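Local structure of EST1E (Clostridium proteoclasticum, 2WTM) at residues E41-Q49 and H228-L236. The protein hydrolyses ester bonds as a promiscuous feruloyl esterase of a rumen bacterium, probably through an alpha/beta-hydrolase serine mechanism. Residues are numbered along the deposited sequence; the frame is centred on the assembly and turned at random.
With PO4 (phosphate ion), chain E.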
ATOM      1  N   GLU A  41     -20.077 -14.071   3.337  1.00 15.27           N
ATOM      2  CA  GLU A  41     -21.421 -14.665   3.583  1.00 16.79           C
ATOM      3  C   GLU A  41     -22.374 -13.791   4.380  1.00 17.14           C
ATOM      4  O   GLU A  41     -23.468 -14.226   4.742  1.00 17.16           O
ATOM      5  CB  GLU A  41     -21.259 -16.050   4.222  1.00 17.03           C
ATOM      6  CG  GLU A  41     -20.474 -17.005   3.410  1.00 20.13           C
ATOM      7  CD  GLU A  41     -20.245 -18.391   4.071  1.00 26.18           C
ATOM      8  OE1 GLU A  41     -19.719 -18.483   5.225  1.00 34.61           O
ATOM      9  OE2 GLU A  41     -20.535 -19.381   3.365  1.00 39.08           O
ATOM     10  N   GLU A  42     -22.054 -12.526   4.614  1.00 15.81           N
ATOM     11  CA  GLU A  42     -22.962 -11.614   5.291  1.00 15.91           C
ATOM     12  C   GLU A  42     -24.248 -11.331   4.514  1.00 16.07           C
ATOM     13  O   GLU A  42     -24.235 -11.248   3.295  1.00 15.12           O
ATOM     14  CB  GLU A  42     -22.258 -10.276   5.599  1.00 16.85           C
ATOM     15  CG  GLU A  42     -21.157 -10.372   6.682  1.00 17.86           C
ATOM     16  CD  GLU A  42     -20.554  -9.024   6.977  1.00 18.30           C
ATOM     17  OE1 GLU A  42     -21.178  -8.286   7.798  1.00 27.49           O
ATOM     18  OE2 GLU A  42     -19.664  -8.631   6.222  1.00 21.51           O
ATOM     19  N   ARG A  43     -25.356 -11.173   5.229  1.00 18.10           N
ATOM     20  CA  ARG A  43     -26.631 -10.929   4.596  1.00 17.52           C
ATOM     21  C   ARG A  43     -26.626  -9.918   3.464  1.00 16.11           C
ATOM     22  O   ARG A  43     -27.185 -10.164   2.394  1.00 16.26           O
ATOM     23  CB  ARG A  43     -27.617 -10.434   5.681  1.00 19.59           C
ATOM     24  CG  ARG A  43     -28.998  -9.920   5.219  1.00 19.83           C
ATOM     25  CD  ARG A  43     -29.782  -9.431   6.502  1.00 24.37           C
ATOM     26  NE  ARG A  43     -30.878  -8.496   6.255  1.00 28.80           N
ATOM     27  CZ  ARG A  43     -30.760  -7.165   6.217  1.00 31.65           C
ATOM     28  NH1 ARG A  43     -29.578  -6.538   6.341  1.00 36.30           N
ATOM     29  NH2 ARG A  43     -31.846  -6.463   6.012  1.00 34.93           N
ATOM     30  N   HIS A  44     -26.061  -8.735   3.714  1.00 16.24           N
ATOM     31  CA  HIS A  44     -26.118  -7.678   2.713  1.00 15.66           C
ATOM     32  C   HIS A  44     -25.268  -8.007   1.481  1.00 15.74           C
ATOM     33  O   HIS A  44     -25.590  -7.592   0.356  1.00 17.18           O
ATOM     34  CB  HIS A  44     -25.778  -6.319   3.353  1.00 17.81           C
ATOM     35  CG  HIS A  44     -24.462  -6.298   4.061  1.00 17.26           C
ATOM     36  ND1 HIS A  44     -24.278  -6.898   5.285  1.00 19.21           N
ATOM     37  CD2 HIS A  44     -23.267  -5.750   3.713  1.00 18.94           C
ATOM     38  CE1 HIS A  44     -23.016  -6.725   5.658  1.00 22.16           C
ATOM     39  NE2 HIS A  44     -22.385  -6.052   4.712  1.00 20.10           N
ATOM     40  N   ILE A  45     -24.151  -8.715   1.712  1.00 16.41           N
ATOM     41  CA  ILE A  45     -23.253  -9.165   0.643  1.00 14.97           C
ATOM     42  C   ILE A  45     -23.941 -10.182  -0.281  1.00 15.42           C
ATOM     43  O   ILE A  45     -23.928 -10.056  -1.513  1.00 15.21           O
ATOM     44  CB  ILE A  45     -21.927  -9.736   1.166  1.00 14.87           C
ATOM     45  CG1 ILE A  45     -21.182  -8.714   2.036  1.00 14.04           C
ATOM     46  CG2 ILE A  45     -21.080 -10.313   0.024  1.00 14.95           C
ATOM     47  CD1 ILE A  45     -20.743  -7.475   1.255  1.00 16.01           C
ATOM     48  N   VAL A  46     -24.540 -11.195   0.367  1.00 15.33           N
ATOM     49  CA  VAL A  46     -25.259 -12.210  -0.365  1.00 15.48           C
ATOM     50  C   VAL A  46     -26.441 -11.657  -1.122  1.00 14.50           C
ATOM     51  O   VAL A  46     -26.716 -12.091  -2.235  1.00 15.41           O
ATOM     52  CB  VAL A  46     -25.653 -13.353   0.611  1.00 15.05           C
ATOM     53  CG1 VAL A  46     -26.621 -14.326  -0.094  1.00 19.32           C
ATOM     54  CG2 VAL A  46     -24.374 -14.073   1.095  1.00 15.41           C
ATOM     55  N   ALA A  47     -27.161 -10.697  -0.536  1.00 15.82           N
ATOM     56  CA  ALA A  47     -28.278 -10.040  -1.221  1.00 16.08           C
ATOM     57  C   ALA A  47     -27.866  -9.342  -2.490  1.00 16.44           C
ATOM     58  O   ALA A  47     -28.468  -9.507  -3.550  1.00 16.41           O
ATOM     59  CB  ALA A  47     -29.013  -9.112  -0.265  1.00 16.57           C
ATOM     60  N   VAL A  48     -26.787  -8.608  -2.430  1.00 14.96           N
ATOM     61  CA  VAL A  48     -26.244  -8.016  -3.626  1.00 15.19           C
ATOM     62  C   VAL A  48     -25.759  -9.040  -4.658  1.00 14.02           C
ATOM     63  O   VAL A  48     -26.050  -8.965  -5.861  1.00 14.59           O
ATOM     64  CB  VAL A  48     -25.148  -7.007  -3.216  1.00 14.25           C
ATOM     65  CG1 VAL A  48     -24.422  -6.542  -4.459  1.00 15.69           C
ATOM     66  CG2 VAL A  48     -25.757  -5.795  -2.430  1.00 15.75           C
ATOM     67  N   GLN A  49     -25.017 -10.051  -4.198  1.00 14.34           N
ATOM     68  CA  GLN A  49     -24.560 -11.137  -5.035  1.00 14.58           C
ATOM     69  C   GLN A  49     -25.708 -11.811  -5.812  1.00 14.31           C
ATOM     70  O   GLN A  49     -25.633 -11.975  -7.037  1.00 15.30           O
ATOM     71  CB  GLN A  49     -23.826 -12.141  -4.165  1.00 14.91           C
ATOM     72  CG  GLN A  49     -23.509 -13.402  -4.872  1.00 13.97           C
ATOM     73  CD  GLN A  49     -24.204 -14.607  -4.235  1.00 17.95           C
ATOM     74  OE1 GLN A  49     -24.180 -14.787  -3.031  1.00 18.45           O
ATOM     75  NE2 GLN A  49     -24.749 -15.496  -5.095  1.00 17.25           N
ATOM     76  N   HIS A 228     -26.344   1.209   8.734  1.00 15.47           N
ATOM     77  CA  HIS A 228     -25.087   0.878   8.029  1.00 15.26           C
ATOM     78  C   HIS A 228     -25.189  -0.364   7.161  1.00 15.54           C
ATOM     79  O   HIS A 228     -24.603  -0.388   6.079  1.00 15.92           O
ATOM     80  CB  HIS A 228     -23.982   0.710   9.055  1.00 15.66           C
ATOM     81  CG  HIS A 228     -22.613   0.584   8.464  1.00 16.45           C
ATOM     82  ND1 HIS A 228     -22.120   1.450   7.515  1.00 17.30           N
ATOM     83  CD2 HIS A 228     -21.628  -0.328   8.699  1.00 17.91           C
ATOM     84  CE1 HIS A 228     -20.895   1.067   7.173  1.00 16.58           C
ATOM     85  NE2 HIS A 228     -20.580  -0.009   7.867  1.00 17.52           N
ATOM     86  N   CYS A 229     -25.851  -1.402   7.667  1.00 17.22           N
ATOM     87  CA  CYS A 229     -26.031  -2.659   6.911  1.00 16.76           C
ATOM     88  C   CYS A 229     -27.442  -2.859   6.405  1.00 17.88           C
ATOM     89  O   CYS A 229     -27.848  -3.994   6.075  1.00 18.38           O
ATOM     90  CB  CYS A 229     -25.616  -3.877   7.723  1.00 18.53           C
ATOM     91  SG  CYS A 229     -23.886  -3.968   8.187  1.00 21.90           S
ATOM     92  N   TYR A 230     -28.195  -1.767   6.335  1.00 17.59           N
ATOM     93  CA  TYR A 230     -29.522  -1.781   5.727  1.00 18.95           C
ATOM     94  C   TYR A 230     -30.512  -2.729   6.446  1.00 20.45           C
ATOM     95  O   TYR A 230     -31.134  -3.626   5.838  1.00 19.90           O
ATOM     96  CB  TYR A 230     -29.428  -2.039   4.218  1.00 18.44           C
ATOM     97  CG  TYR A 230     -28.175  -1.491   3.584  1.00 15.88           C
ATOM     98  CD1 TYR A 230     -27.940  -0.118   3.540  1.00 16.95           C
ATOM     99  CD2 TYR A 230     -27.222  -2.315   3.035  1.00 17.04           C
ATOM    100  CE1 TYR A 230     -26.814   0.394   2.910  1.00 17.70           C
ATOM    101  CE2 TYR A 230     -26.094  -1.801   2.412  1.00 16.78           C
ATOM    102  CZ  TYR A 230     -25.885  -0.464   2.393  1.00 16.75           C
ATOM    103  OH  TYR A 230     -24.783   0.137   1.800  1.00 16.39           O
ATOM    104  N   ASP A 231     -30.648  -2.507   7.738  1.00 21.94           N
ATOM    105  CA  ASP A 231     -31.486  -3.381   8.586  1.00 23.07           C
ATOM    106  C   ASP A 231     -32.942  -3.212   8.137  1.00 23.74           C
ATOM    107  O   ASP A 231     -33.707  -4.188   8.152  1.00 24.73           O
ATOM    108  CB  ASP A 231     -31.374  -3.005  10.044  1.00 24.09           C
ATOM    109  CG  ASP A 231     -30.022  -3.261  10.640  1.00 27.35           C
ATOM    110  OD1 ASP A 231     -29.249  -4.071  10.133  1.00 31.87           O
ATOM    111  OD2 ASP A 231     -29.774  -2.691  11.716  1.00 34.77           O
ATOM    112  N   HIS A 232     -33.336  -2.002   7.729  1.00 22.94           N
ATOM    113  CA  HIS A 232     -34.754  -1.745   7.407  1.00 23.04           C
ATOM    114  C   HIS A 232     -35.163  -1.938   5.965  1.00 23.44           C
ATOM    115  O   HIS A 232     -36.312  -2.342   5.664  1.00 23.55           O
ATOM    116  CB  HIS A 232     -35.172  -0.316   7.788  1.00 23.85           C
ATOM    117  CG  HIS A 232     -34.689   0.126   9.131  1.00 22.83           C
ATOM    118  ND1 HIS A 232     -34.261   1.419   9.361  1.00 27.14           N
ATOM    119  CD2 HIS A 232     -34.567  -0.529  10.309  1.00 24.75           C
ATOM    120  CE1 HIS A 232     -33.890   1.535  10.622  1.00 26.46           C
ATOM    121  NE2 HIS A 232     -34.049   0.365  11.215  1.00 26.27           N
ATOM    122  N   HIS A 233     -34.268  -1.597   5.031  1.00 22.31           N
ATOM    123  CA  HIS A 233     -34.644  -1.551   3.623  1.00 21.78           C
ATOM    124  C   HIS A 233     -33.601  -2.061   2.663  1.00 21.21           C
ATOM    125  O   HIS A 233     -33.333  -1.415   1.630  1.00 19.30           O
ATOM    126  CB  HIS A 233     -35.019  -0.143   3.267  1.00 24.13           C
ATOM    127  CG  HIS A 233     -36.344   0.227   3.811  1.00 26.22           C
ATOM    128  ND1 HIS A 233     -37.507  -0.392   3.378  1.00 30.02           N
ATOM    129  CD2 HIS A 233     -36.697   1.094   4.781  1.00 29.76           C
ATOM    130  CE1 HIS A 233     -38.528   0.119   4.054  1.00 31.47           C
ATOM    131  NE2 HIS A 233     -38.059   1.015   4.914  1.00 30.85           N
ATOM    132  N   LEU A 234     -33.104  -3.261   2.972  1.00 20.16           N
ATOM    133  CA  LEU A 234     -32.135  -3.938   2.117  1.00 20.50           C
ATOM    134  C   LEU A 234     -32.665  -4.087   0.699  1.00 19.81           C
ATOM    135  O   LEU A 234     -31.935  -3.967  -0.289  1.00 20.16           O
ATOM    136  CB  LEU A 234     -31.753  -5.281   2.701  1.00 19.93           C
ATOM    137  CG  LEU A 234     -30.769  -6.155   1.927  1.00 20.34           C
ATOM    138  CD1 LEU A 234     -29.447  -5.369   1.620  1.00 21.46           C
ATOM    139  CD2 LEU A 234     -30.493  -7.405   2.685  1.00 20.79           C
ATOM    140  N   GLU A 235     -33.972  -4.292   0.551  1.00 20.12           N
ATOM    141  CA  GLU A 235     -34.555  -4.312  -0.806  1.00 19.98           C
ATOM    142  C   GLU A 235     -34.405  -3.063  -1.650  1.00 17.59           C
ATOM    143  O   GLU A 235     -34.405  -3.125  -2.869  1.00 18.61           O
ATOM    144  CB  GLU A 235     -36.029  -4.722  -0.744  1.00 21.52           C
ATOM    145  CG  GLU A 235     -37.016  -3.694  -0.275  1.00 24.01           C
ATOM    146  CD  GLU A 235     -36.997  -3.355   1.215  1.00 26.85           C
ATOM    147  OE1 GLU A 235     -36.409  -4.100   2.056  1.00 33.65           O
ATOM    148  OE2 GLU A 235     -37.628  -2.341   1.567  1.00 31.42           O
ATOM    149  N   LEU A 236     -34.329  -1.906  -0.993  1.00 17.31           N
ATOM    150  CA  LEU A 236     -34.153  -0.696  -1.740  1.00 16.88           C
ATOM    151  C   LEU A 236     -32.722  -0.650  -2.272  1.00 16.99           C
ATOM    152  O   LEU A 236     -32.440  -0.084  -3.343  1.00 17.72           O
ATOM    153  CB  LEU A 236     -34.439   0.505  -0.868  1.00 17.13           C
ATOM    154  CG  LEU A 236     -35.950   0.667  -0.568  1.00 18.59           C
ATOM    155  CD1 LEU A 236     -36.165   1.901   0.216  1.00 18.62           C
ATOM    156  CD2 LEU A 236     -36.812   0.674  -1.875  1.00 22.03           C
TER
HETATM  157  P   PO4 E1249     -17.332  -2.126   8.235  1.00 27.61           P
HETATM  158  O1  PO4 E1249     -18.261  -3.259   7.810  1.00 29.77           O
HETATM  159  O2  PO4 E1249     -16.888  -2.606   9.597  1.00 27.00           O
HETATM  160  O3  PO4 E1249     -18.137  -0.863   8.511  1.00 29.06           O
HETATM  161  O4  PO4 E1249     -16.193  -1.790   7.231  1.00 15.24           O
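With CG of R43 turned anti to its own N (chi1 172°) and the chain extended as far as NE, the guanidinium of R43 reaches from the first turn of its helix to the backbone at C229 and Y230. There R43 NH2 gives a nearly straight hydrogen bond to Y230 O (2.9 Å, 163° at the hydrogen), the oxygen lying in the guanidinium plane. R43 NH1 adds weak, bent bonds to Y230 O and to C229 O, the latter 3.1 Å away, so that one flat cation holds two successive carbonyls at its edge. L234 lays CD2 over the centre of one guanidinium face, 3.6 Å from R43 CZ; the same methyl meets A47 CB at 3.7 Å. CG of H44 sits between its backbone N and carbonyl carbon (chi1 55°), which brings the imidazole beside C229: C229 SG stands obliquely above the ring, 3.8 Å from H44 CE1. This illustrates how an arginine can fasten a loop at the probable active site through backbone atoms. The same loop carries H228, whose NE2 donates to O3 of a phosphate ion (2.7 Å), probably from the crystallisation liquor, and whose ND1 bonds D200, consistent with a Ser-His-Asp triad completed by S108, its OG also hydrogen-bonded to the ion. Y230 OH bonds S132, and its side chain touches L131 of strand 125-131. The contact thus joins the start of helix 43-54, which packs against strand 58-62, to the loop leading into the C-terminal helix 234-249.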